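Local coordinates for protein BtGH115A (Bacteroides thetaiotaomicron, PDB 5BY3) that acts as a 4-O-methyl-alpha-glucuronidase of glycoside hydrolase family 115 with specificity for decorated arabinogalactans, at residues F222-G227 / E277-E282; E245-N250 / G324-Y329; N527-A532 / K572-Q577; E538-A543 / P562-T567. All coordinates share one frame; numbering follows the deposited sequence.

Contact 1 of 4, residues F222-G227 / E277-E282; sequences FFLTKG and EDRVKE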
# COMPACT_ATOMS: atom_id res chain seq x y z
N PHE A 222 -18.38 -6.47 -10.25
CA PHE A 222 -19.03 -6.20 -8.99
C PHE A 222 -20.52 -5.94 -9.12
O PHE A 222 -21.32 -6.56 -8.42
CB PHE A 222 -18.38 -5.00 -8.32
CG PHE A 222 -18.96 -4.66 -6.99
CD1 PHE A 222 -18.57 -5.35 -5.86
CD2 PHE A 222 -19.89 -3.63 -6.86
CE1 PHE A 222 -19.09 -5.03 -4.62
CE2 PHE A 222 -20.42 -3.31 -5.61
CZ PHE A 222 -20.02 -4.01 -4.49
N PHE A 223 -20.87 -5.01 -10.02
CA PHE A 223 -22.23 -4.49 -10.10
C PHE A 223 -23.16 -5.39 -10.92
O PHE A 223 -24.36 -5.13 -11.03
CB PHE A 223 -22.20 -3.09 -10.67
CG PHE A 223 -21.83 -2.03 -9.67
CD1 PHE A 223 -22.66 -1.76 -8.57
CD2 PHE A 223 -20.69 -1.25 -9.86
CE1 PHE A 223 -22.35 -0.75 -7.66
CE2 PHE A 223 -20.38 -0.23 -8.96
CZ PHE A 223 -21.21 0.02 -7.86
N LEU A 224 -22.57 -6.43 -11.49
CA LEU A 224 -23.26 -7.54 -12.15
C LEU A 224 -23.34 -8.77 -11.25
O LEU A 224 -23.59 -9.87 -11.73
CB LEU A 224 -22.54 -7.90 -13.46
CG LEU A 224 -22.68 -6.86 -14.57
CD1 LEU A 224 -22.19 -7.41 -15.90
CD2 LEU A 224 -24.13 -6.41 -14.65
N THR A 225 -23.11 -8.57 -9.94
CA THR A 225 -23.13 -9.66 -8.97
C THR A 225 -24.27 -9.36 -8.04
O THR A 225 -24.34 -8.27 -7.47
CB THR A 225 -21.81 -9.80 -8.17
OG1 THR A 225 -20.69 -9.88 -9.07
CG2 THR A 225 -21.82 -11.03 -7.24
N LYS A 226 -25.17 -10.31 -7.88
CA LYS A 226 -26.32 -10.13 -7.03
C LYS A 226 -25.91 -10.07 -5.54
O LYS A 226 -25.25 -10.98 -5.02
CB LYS A 226 -27.36 -11.22 -7.35
CG LYS A 226 -28.55 -11.33 -6.41
CD LYS A 226 -29.66 -10.36 -6.78
CE LYS A 226 -30.99 -10.85 -6.21
NZ LYS A 226 -31.77 -9.68 -5.72
N GLY A 227 -26.29 -8.98 -4.88
CA GLY A 227 -26.03 -8.77 -3.46
C GLY A 227 -25.01 -7.67 -3.18
O GLY A 227 -25.15 -6.90 -2.22
N GLU A 277 -24.74 4.87 -19.04
CA GLU A 277 -26.05 5.35 -18.58
C GLU A 277 -26.84 4.34 -17.78
O GLU A 277 -27.37 4.67 -16.71
CB GLU A 277 -26.90 5.83 -19.76
CG GLU A 277 -28.36 6.12 -19.42
CD GLU A 277 -29.17 6.54 -20.63
OE1 GLU A 277 -29.55 7.74 -20.72
OE2 GLU A 277 -29.41 5.66 -21.49
N ASP A 278 -26.93 3.11 -18.27
CA ASP A 278 -27.73 2.10 -17.60
C ASP A 278 -27.28 1.94 -16.17
O ASP A 278 -28.09 1.75 -15.26
CB ASP A 278 -27.64 0.78 -18.35
CG ASP A 278 -28.22 0.86 -19.76
OD1 ASP A 278 -28.86 1.88 -20.08
OD2 ASP A 278 -28.03 -0.13 -20.54
N ARG A 279 -25.96 2.05 -15.98
CA ARG A 279 -25.27 1.85 -14.71
C ARG A 279 -25.50 3.02 -13.76
O ARG A 279 -25.89 2.81 -12.63
CB ARG A 279 -23.77 1.62 -14.96
CG ARG A 279 -22.86 1.73 -13.75
CD ARG A 279 -23.13 0.69 -12.66
NE ARG A 279 -23.49 -0.63 -13.18
CZ ARG A 279 -22.62 -1.50 -13.65
NH1 ARG A 279 -21.32 -1.22 -13.68
NH2 ARG A 279 -23.05 -2.66 -14.09
N VAL A 280 -25.22 4.24 -14.21
CA VAL A 280 -25.55 5.45 -13.46
C VAL A 280 -27.02 5.45 -12.98
O VAL A 280 -27.28 5.89 -11.87
CB VAL A 280 -25.25 6.71 -14.28
CG1 VAL A 280 -25.33 7.98 -13.45
CG2 VAL A 280 -23.88 6.59 -14.92
N LYS A 281 -27.95 4.93 -13.80
CA LYS A 281 -29.36 4.77 -13.44
C LYS A 281 -29.56 3.91 -12.20
O LYS A 281 -30.25 4.32 -11.27
CB LYS A 281 -30.17 4.16 -14.60
CG LYS A 281 -30.63 5.13 -15.67
CD LYS A 281 -31.83 4.57 -16.42
CE LYS A 281 -32.09 5.33 -17.71
NZ LYS A 281 -33.22 4.79 -18.53
N GLU A 282 -28.94 2.73 -12.16
CA GLU A 282 -29.21 1.76 -11.08
C GLU A 282 -28.48 2.03 -9.74
O GLU A 282 -28.73 1.36 -8.73
CB GLU A 282 -28.94 0.33 -11.57
CG GLU A 282 -27.48 0.06 -11.87
CD GLU A 282 -27.21 -1.39 -12.24
OE1 GLU A 282 -28.16 -2.19 -12.36
OE2 GLU A 282 -26.02 -1.71 -12.43

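Contact 2 of 4, residues E245-N250 / G324-Y329; sequences EPMACN and GLLEKY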
# COMPACT_ATOMS: atom_id res chain seq x y z
N GLU A 245 -11.99 2.58 -15.54
CA GLU A 245 -13.35 2.13 -15.22
C GLU A 245 -14.23 3.36 -14.89
O GLU A 245 -14.71 3.53 -13.74
CB GLU A 245 -13.33 1.16 -14.06
CG GLU A 245 -12.76 -0.21 -14.31
CD GLU A 245 -12.72 -0.98 -13.01
OE1 GLU A 245 -11.77 -0.74 -12.22
OE2 GLU A 245 -13.65 -1.79 -12.77
N PRO A 246 -14.47 4.19 -15.93
CA PRO A 246 -15.15 5.47 -15.87
C PRO A 246 -16.49 5.49 -15.21
O PRO A 246 -16.76 6.45 -14.48
CB PRO A 246 -15.32 5.86 -17.33
CG PRO A 246 -14.26 5.12 -18.05
CD PRO A 246 -14.18 3.81 -17.33
N MSE A 247 -17.36 4.49 -15.44
CA MSE A 247 -18.48 5.29 -14.79
C MSE A 247 -19.14 4.36 -13.89
O MSE A 247 -20.21 3.83 -14.22
CB MSE A 247 -19.59 5.93 -15.68
CG MSE A 247 -19.20 7.18 -16.46
SE MSE A 247 -19.38 8.78 -15.33
CE MSE A 247 -21.32 8.63 -15.32
N ALA A 248 -18.51 4.11 -12.75
CA ALA A 248 -18.79 2.89 -11.96
C ALA A 248 -18.84 1.64 -12.88
O ALA A 248 -19.44 0.62 -12.54
CB ALA A 248 -20.09 3.07 -11.19
N CYS A 249 -18.16 1.75 -14.03
CA CYS A 249 -18.32 0.82 -15.15
C CYS A 249 -17.05 0.07 -15.48
O CYS A 249 -16.11 0.60 -16.06
CB CYS A 249 -18.81 1.57 -16.40
SG CYS A 249 -20.60 1.45 -16.60
N ASN A 250 -17.06 -1.19 -15.11
CA ASN A 250 -15.95 -2.08 -15.39
C ASN A 250 -15.96 -2.54 -16.86
O ASN A 250 -16.56 -3.56 -17.20
CB ASN A 250 -15.97 -3.27 -14.39
CG ASN A 250 -14.97 -4.36 -14.75
OD1 ASN A 250 -14.21 -4.25 -15.74
ND2 ASN A 250 -14.96 -5.42 -13.98
N GLY A 324 -22.88 15.16 -17.71
CA GLY A 324 -24.25 15.11 -18.20
C GLY A 324 -25.13 14.08 -17.52
O GLY A 324 -26.21 14.42 -17.05
N LEU A 325 -24.68 12.83 -17.47
CA LEU A 325 -25.51 11.76 -16.87
C LEU A 325 -25.69 11.96 -15.36
O LEU A 325 -26.72 11.58 -14.78
CB LEU A 325 -24.88 10.38 -17.07
CG LEU A 325 -24.84 9.81 -18.48
CD1 LEU A 325 -23.54 9.02 -18.74
CD2 LEU A 325 -26.08 8.98 -18.65
N LEU A 326 -24.65 12.51 -14.75
CA LEU A 326 -24.61 12.81 -13.34
C LEU A 326 -25.61 13.92 -12.99
O LEU A 326 -26.43 13.71 -12.06
CB LEU A 326 -23.17 13.14 -12.91
CG LEU A 326 -22.11 12.00 -13.01
CD1 LEU A 326 -20.80 12.46 -12.40
CD2 LEU A 326 -22.55 10.69 -12.36
N GLU A 327 -25.57 15.05 -13.75
CA GLU A 327 -26.67 16.07 -13.79
C GLU A 327 -28.08 15.46 -13.84
O GLU A 327 -28.88 15.70 -12.94
CB GLU A 327 -26.52 17.07 -14.94
CG GLU A 327 -25.30 17.98 -14.84
CD GLU A 327 -25.47 19.35 -15.49
OE1 GLU A 327 -26.61 19.77 -15.78
OE2 GLU A 327 -24.43 20.03 -15.67
N LYS A 328 -28.33 14.64 -14.85
CA LYS A 328 -29.62 14.00 -15.08
C LYS A 328 -30.10 12.91 -14.07
O LYS A 328 -31.29 12.87 -13.78
CB LYS A 328 -29.68 13.51 -16.55
CG LYS A 328 -30.88 12.68 -16.98
CD LYS A 328 -30.74 12.46 -18.48
CE LYS A 328 -31.99 11.88 -19.12
NZ LYS A 328 -31.88 12.06 -20.60
N TYR A 329 -29.22 12.04 -13.56
CA TYR A 329 -29.68 11.00 -12.59
C TYR A 329 -29.19 11.09 -11.14
O TYR A 329 -29.75 10.42 -10.25
CB TYR A 329 -29.45 9.57 -13.10
CG TYR A 329 -29.96 9.31 -14.47
CD1 TYR A 329 -31.28 8.88 -14.68
CD2 TYR A 329 -29.14 9.49 -15.58
CE1 TYR A 329 -31.77 8.65 -15.97
CE2 TYR A 329 -29.61 9.26 -16.87
CZ TYR A 329 -30.92 8.84 -17.06
OH TYR A 329 -31.37 8.62 -18.34

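Contact 3 of 4, residues N527-A532 / K572-Q577; sequences NERLNA and KLLYAQ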
# COMPACT_ATOMS: atom_id res chain seq x y z
N ASN A 527 27.05 -15.22 -0.07
CA ASN A 527 27.20 -15.91 1.23
C ASN A 527 26.72 -15.07 2.39
O ASN A 527 25.97 -15.58 3.23
CB ASN A 527 28.65 -16.33 1.45
CG ASN A 527 29.05 -17.48 0.55
OD1 ASN A 527 28.19 -18.23 0.12
ND2 ASN A 527 30.32 -17.60 0.26
N GLU A 528 27.14 -13.81 2.41
CA GLU A 528 26.72 -12.85 3.41
C GLU A 528 25.18 -12.75 3.44
O GLU A 528 24.57 -12.87 4.50
CB GLU A 528 27.44 -11.51 3.17
CG GLU A 528 27.24 -10.44 4.23
CD GLU A 528 28.21 -9.27 4.08
OE1 GLU A 528 29.13 -9.34 3.23
OE2 GLU A 528 28.07 -8.28 4.83
N ARG A 529 24.54 -12.65 2.27
CA ARG A 529 23.08 -12.56 2.16
C ARG A 529 22.45 -13.90 2.58
O ARG A 529 21.49 -13.92 3.37
CB ARG A 529 22.65 -12.11 0.72
CG ARG A 529 21.15 -11.83 0.51
CD ARG A 529 20.77 -11.43 -0.93
NE ARG A 529 19.31 -11.38 -1.17
CZ ARG A 529 18.51 -10.32 -0.93
NH1 ARG A 529 19.00 -9.16 -0.46
NH2 ARG A 529 17.20 -10.42 -1.18
N LEU A 530 22.97 -15.01 2.04
CA LEU A 530 22.49 -16.36 2.45
C LEU A 530 22.42 -16.61 3.94
O LEU A 530 21.46 -17.23 4.41
CB LEU A 530 23.29 -17.48 1.76
CG LEU A 530 22.76 -17.73 0.35
CD1 LEU A 530 23.57 -18.75 -0.42
CD2 LEU A 530 21.28 -18.10 0.44
N ASN A 531 23.42 -16.08 4.68
CA ASN A 531 23.53 -16.22 6.13
C ASN A 531 22.64 -15.32 6.93
O ASN A 531 22.09 -15.78 7.96
CB ASN A 531 24.97 -16.07 6.61
CG ASN A 531 25.70 -17.40 6.62
OD1 ASN A 531 25.67 -18.14 7.61
ND2 ASN A 531 26.29 -17.76 5.48
N ALA A 532 22.51 -14.06 6.49
CA ALA A 532 21.58 -13.12 7.11
C ALA A 532 20.19 -13.75 7.07
O ALA A 532 19.51 -13.76 8.09
CB ALA A 532 21.62 -11.73 6.43
N LYS A 572 16.88 -20.77 -3.10
CA LYS A 572 16.63 -21.47 -4.36
C LYS A 572 17.43 -20.84 -5.49
O LYS A 572 18.09 -21.54 -6.29
CB LYS A 572 15.14 -21.46 -4.74
CG LYS A 572 14.77 -22.26 -6.01
CD LYS A 572 13.34 -22.00 -6.46
CE LYS A 572 13.19 -20.70 -7.27
NZ LYS A 572 11.80 -20.50 -7.73
N LEU A 573 17.37 -19.51 -5.53
CA LEU A 573 17.98 -18.76 -6.61
C LEU A 573 19.47 -18.50 -6.35
O LEU A 573 20.25 -18.52 -7.29
CB LEU A 573 17.15 -17.47 -6.93
CG LEU A 573 15.83 -17.89 -7.63
CD1 LEU A 573 14.59 -17.16 -7.16
CD2 LEU A 573 15.95 -17.88 -9.14
N LEU A 574 19.87 -18.27 -5.09
CA LEU A 574 21.30 -18.06 -4.85
C LEU A 574 22.15 -19.34 -4.91
O LEU A 574 23.25 -19.29 -5.48
CB LEU A 574 21.56 -17.24 -3.61
CG LEU A 574 21.11 -15.81 -3.81
CD1 LEU A 574 21.34 -15.04 -2.52
CD2 LEU A 574 21.85 -15.16 -4.96
N TYR A 575 21.65 -20.47 -4.37
CA TYR A 575 22.36 -21.76 -4.52
C TYR A 575 22.44 -22.12 -6.00
O TYR A 575 23.46 -22.61 -6.46
CB TYR A 575 21.67 -22.91 -3.80
CG TYR A 575 21.62 -22.88 -2.27
CD1 TYR A 575 22.68 -22.36 -1.52
CD2 TYR A 575 20.53 -23.46 -1.59
CE1 TYR A 575 22.63 -22.34 -0.13
CE2 TYR A 575 20.47 -23.47 -0.20
CZ TYR A 575 21.52 -22.91 0.53
OH TYR A 575 21.44 -22.92 1.92
N ALA A 576 21.36 -21.86 -6.74
CA ALA A 576 21.33 -22.05 -8.18
C ALA A 576 22.45 -21.27 -8.88
O ALA A 576 23.09 -21.80 -9.83
CB ALA A 576 19.97 -21.64 -8.72
N GLN A 577 22.70 -20.03 -8.42
CA GLN A 577 23.74 -19.20 -9.01
C GLN A 577 25.14 -19.77 -8.68
O GLN A 577 26.01 -19.83 -9.56
CB GLN A 577 23.62 -17.73 -8.60
CG GLN A 577 24.83 -16.88 -8.98
CD GLN A 577 24.53 -15.40 -9.02
OE1 GLN A 577 23.37 -14.98 -9.01
NE2 GLN A 577 25.57 -14.60 -9.08

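Contact 4 of 4, residues E538-A543 / P562-T567; sequences ETVEKA and PVQAAT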
# COMPACT_ATOMS: atom_id res chain seq x y z
N GLU A 538 16.07 -19.00 11.49
CA GLU A 538 16.38 -19.61 12.78
C GLU A 538 15.67 -18.89 13.93
O GLU A 538 15.05 -19.56 14.75
CB GLU A 538 17.89 -19.67 13.05
CG GLU A 538 18.69 -20.79 12.37
CD GLU A 538 20.17 -20.79 12.79
OE1 GLU A 538 20.85 -19.74 12.65
OE2 GLU A 538 20.67 -21.84 13.27
N THR A 539 15.76 -17.56 13.99
CA THR A 539 15.02 -16.75 14.96
C THR A 539 13.50 -17.02 14.94
O THR A 539 12.89 -17.21 15.97
CB THR A 539 15.28 -15.27 14.74
OG1 THR A 539 16.68 -15.10 14.79
CG2 THR A 539 14.68 -14.37 15.86
N VAL A 540 12.94 -17.08 13.75
CA VAL A 540 11.51 -17.28 13.53
C VAL A 540 11.04 -18.66 13.99
O VAL A 540 9.93 -18.81 14.55
CB VAL A 540 11.23 -17.00 12.03
CG1 VAL A 540 10.10 -17.82 11.45
CG2 VAL A 540 11.05 -15.50 11.81
N GLU A 541 11.89 -19.66 13.77
CA GLU A 541 11.66 -21.04 14.20
C GLU A 541 11.67 -21.16 15.72
O GLU A 541 10.76 -21.77 16.30
CB GLU A 541 12.71 -21.98 13.58
CG GLU A 541 12.28 -23.44 13.48
CD GLU A 541 11.16 -23.68 12.49
OE1 GLU A 541 11.12 -23.04 11.43
OE2 GLU A 541 10.29 -24.54 12.76
N LYS A 542 12.69 -20.56 16.35
CA LYS A 542 12.84 -20.60 17.80
C LYS A 542 11.71 -19.86 18.52
O LYS A 542 11.19 -20.38 19.49
CB LYS A 542 14.20 -20.08 18.28
CG LYS A 542 15.41 -20.90 17.83
CD LYS A 542 16.65 -20.56 18.69
CE LYS A 542 17.84 -20.03 17.90
NZ LYS A 542 18.82 -21.07 17.46
N ALA A 543 11.33 -18.67 18.03
CA ALA A 543 10.34 -17.84 18.70
C ALA A 543 8.88 -18.37 18.58
O ALA A 543 8.02 -17.93 19.33
CB ALA A 543 10.44 -16.39 18.24
N PRO A 562 6.06 -15.30 5.57
CA PRO A 562 6.87 -14.39 4.72
C PRO A 562 8.37 -14.43 4.95
O PRO A 562 9.12 -14.44 3.98
CB PRO A 562 6.31 -12.98 5.01
CG PRO A 562 5.54 -13.10 6.29
CD PRO A 562 5.12 -14.55 6.44
N VAL A 563 8.83 -14.50 6.19
CA VAL A 563 10.29 -14.61 6.43
C VAL A 563 10.87 -15.91 5.85
O VAL A 563 11.94 -15.88 5.21
CB VAL A 563 10.73 -14.40 7.92
CG1 VAL A 563 12.20 -14.79 8.12
CG2 VAL A 563 10.57 -12.95 8.34
N GLN A 564 10.19 -17.04 6.06
CA GLN A 564 10.76 -18.30 5.61
C GLN A 564 10.54 -18.51 4.13
O GLN A 564 11.39 -19.12 3.44
CB GLN A 564 10.27 -19.46 6.46
CG GLN A 564 10.78 -19.45 7.91
CD GLN A 564 10.51 -20.77 8.66
OE1 GLN A 564 9.46 -21.41 8.53
NE2 GLN A 564 11.47 -21.15 9.48
N ALA A 565 9.45 -17.97 3.61
CA ALA A 565 9.21 -17.98 2.14
C ALA A 565 10.31 -17.22 1.43
O ALA A 565 10.98 -17.73 0.54
CB ALA A 565 7.86 -17.37 1.80
N ALA A 566 10.57 -16.02 1.93
CA ALA A 566 11.63 -15.18 1.41
C ALA A 566 13.02 -15.82 1.49
O ALA A 566 13.82 -15.71 0.54
CB ALA A 566 11.60 -13.83 2.12
N THR A 567 13.32 -16.48 2.63
CA THR A 567 14.60 -17.16 2.84
C THR A 567 14.82 -18.24 1.77
O THR A 567 15.89 -18.33 1.14
CB THR A 567 14.64 -17.81 4.23
OG1 THR A 567 14.46 -16.81 5.25
CG2 THR A 567 16.00 -18.61 4.45

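Contact 1 of 4, residues F222-G227 / E277-E282
Arg-279 turns its CG away from the backbone N (chi1 166°) and then folds at chi2 and chi3, bends that bring the guanidinium across to the loop with one face over CB of Phe-223. That CB sits over the centre of the group, 3.4 Å from Arg-279 CZ. The phenyl ring is tilted by 36° rather than stacked, and it borders both the NH1 side of the guanidinium, with Phe-223 CD2 3.9 Å from Arg-279 NH1, and the CD methylene.

CB thus covers one face; the rim is shared by polar partners and a methyl of Leu-224, whose CD2 lies 3.9 Å from Arg-279 NH2. Arg-279 NE forms a salt bridge with Glu-282 OE2 at 2.9 Å, one turn along the helix, meeting the oxygen on its anti side and slightly out of the guanidinium plane. NH2 makes a second salt bridge with Glu-254, and NH1 donates to the carbonyl O of Ala-248. A leucine here would probably leave Glu-282 and Glu-254 without this positive partner and uncover CB of Phe-223.

In this GH115 region, of the TIM-barrel clan, the contact joins the loop after strand 210-212 to helix 265-283. Arginine suits the place because the flat faces of a guanidinium hydrate poorly and accept carbon, while its N-H groups point outward in its plane to acceptors.

Contact 2 of 4, residues E245-N250 / G324-Y329
Met-247, modelled as selenomethionine, reaches across to Leu-325 and Leu-326 with the very end of its side chain. CB leaves the backbone in the direction of the helix; CG and SE then carry the chain over the gap between backbones whose nearest CA atoms, those of Met-247 and Leu-325, are 9.8 Å apart. Bends at chi2 (-84°) and chi3 (-69°) curl the chain and present the terminal methyl to the two leucines. CE of Met-247 lies 3.8 Å from Leu-326 CD2, with CG of Leu-326 just behind, and 4.1 Å from Leu-325 CD1, so each leucine offers one branch to the same carbon.

All three residues are buried, and the interaction is purely apolar. The length of methionine and its freedom to bend let the methyl settle between two leucines, whose branches give the helix a broad hydrocarbon surface.

Around the barrel of parallel strands, segment 245-250 belongs to the loop that follows strand 238-239, and Asn-250 caps the start of helix 251-258 through OD1 and Gly-253 N. Val-280 of helix 265-283 also packs against CE, and Tyr-273 against Leu-325, so the methionine tip is lodged between that helix and helix 308-329.

Contact 3 of 4, residues N527-A532 / K572-Q577
Helices 523-543 and 552-580 run antiparallel here, their local axes 10.8 Å apart at 150°, with the CA atoms of Leu-530 and Leu-574 facing each other at 7.6 Å. These two leucines form the middle of the interface, sliding past each other in opposite directions: both methyls of Leu-530 rest against Leu-574 CB, CD1 at 4.1 Å. The same CD1 of Leu-530 also approaches the ring of Tyr-575 at a slant, 3.7 Å from CE1, so that one methyl is wedged between a leucine and an aromatic side chain.

On the other flank Arg-529, with CG turned away from the backbone N (chi1 -173°) and the chain stretched out to NE, passes Leu-574 at about a right angle. Its CD is 4.0 Å from Leu-574 CD1, and that methyl lies near the guanidinium plane, at its edge. The charged end looks elsewhere: NE donates to Asn-570 OD1 and NH1 to the carbonyl O of Leu-492. Tyr-575 also touches Lys-588 of helix 587-603, so the pair is built into a larger helical bundle.

Leucine supplies compact branched filling, tyrosine a wide surface, and arginine a long aliphatic stem with a polar end. The contact across these segments therefore rests on apolar burial, while the arginine's bonds to an amide oxygen and a backbone carbonyl beyond them probably offset the cost of burying its charge.

Contact 4 of 4, residues E538-A543 / P562-T567
Gln-564 and Glu-541 make the polar link between the helices: NE2 of Gln-564 donates to Glu-541 OE1 at 2.7 Å. The bond is fairly straight (159°), lies close to the amide plane, and meets the oxygen nearly along its C-O axis. A bend at chi2 (68°) turns the Glu-541 carboxylate across to the extended glutamine, almost coplanar with its amide.

Beside this bond, Val-540 fills the buried part of the interface with its two branches: CG2 is 3.9 Å from Val-563 CG1, and CG1 lies 4.0 Å from Gln-564 CG. The glutamine thus packs with its stem and bonds with its tip.

In the next shell, Ser-537 OG is also hydrogen-bonded to Gln-564 NE2, which helps to fix the turn of the amide. Within helix 552-580, Thr-567 OG1, one turn on from Val-563, donates to Val-563 O, sharing that carbonyl with its own backbone N. A leucine in place of Gln-564 would probably leave Glu-541 OE1 and Ser-537 OG without their amide mate.

Valines pack the inside, and the exposed glutamate at the border accepts from a neutral amide, so the antiparallel hairpin is tied by what is probably a charge-assisted hydrogen bond alongside hydrophobic packing.

Contacts 1 and 2 form one cluster among the loops and helices around the parallel-stranded barrel, with centres about 11 Å apart and segments that alternate along the chain; Glu-277 OE1 and Tyr-329 OH, 3.1 Å apart, probably hydrogen-bond between them. Contacts 3 and 4 are two levels of a single hairpin, helices 523-543 and 552-580, with centres about 15 Å apart and contact 4 nested inside the loop that contact 3 closes. The two pairs lie on opposite sides of the chain's centre: the centres of contacts 1 and 3 are about 51 Å apart. Contact 4 probably lies toward the nickel site: Ala-565 touches Trp-405 and Leu-406, which follow Leu-404, a residue of the site with Asp-436.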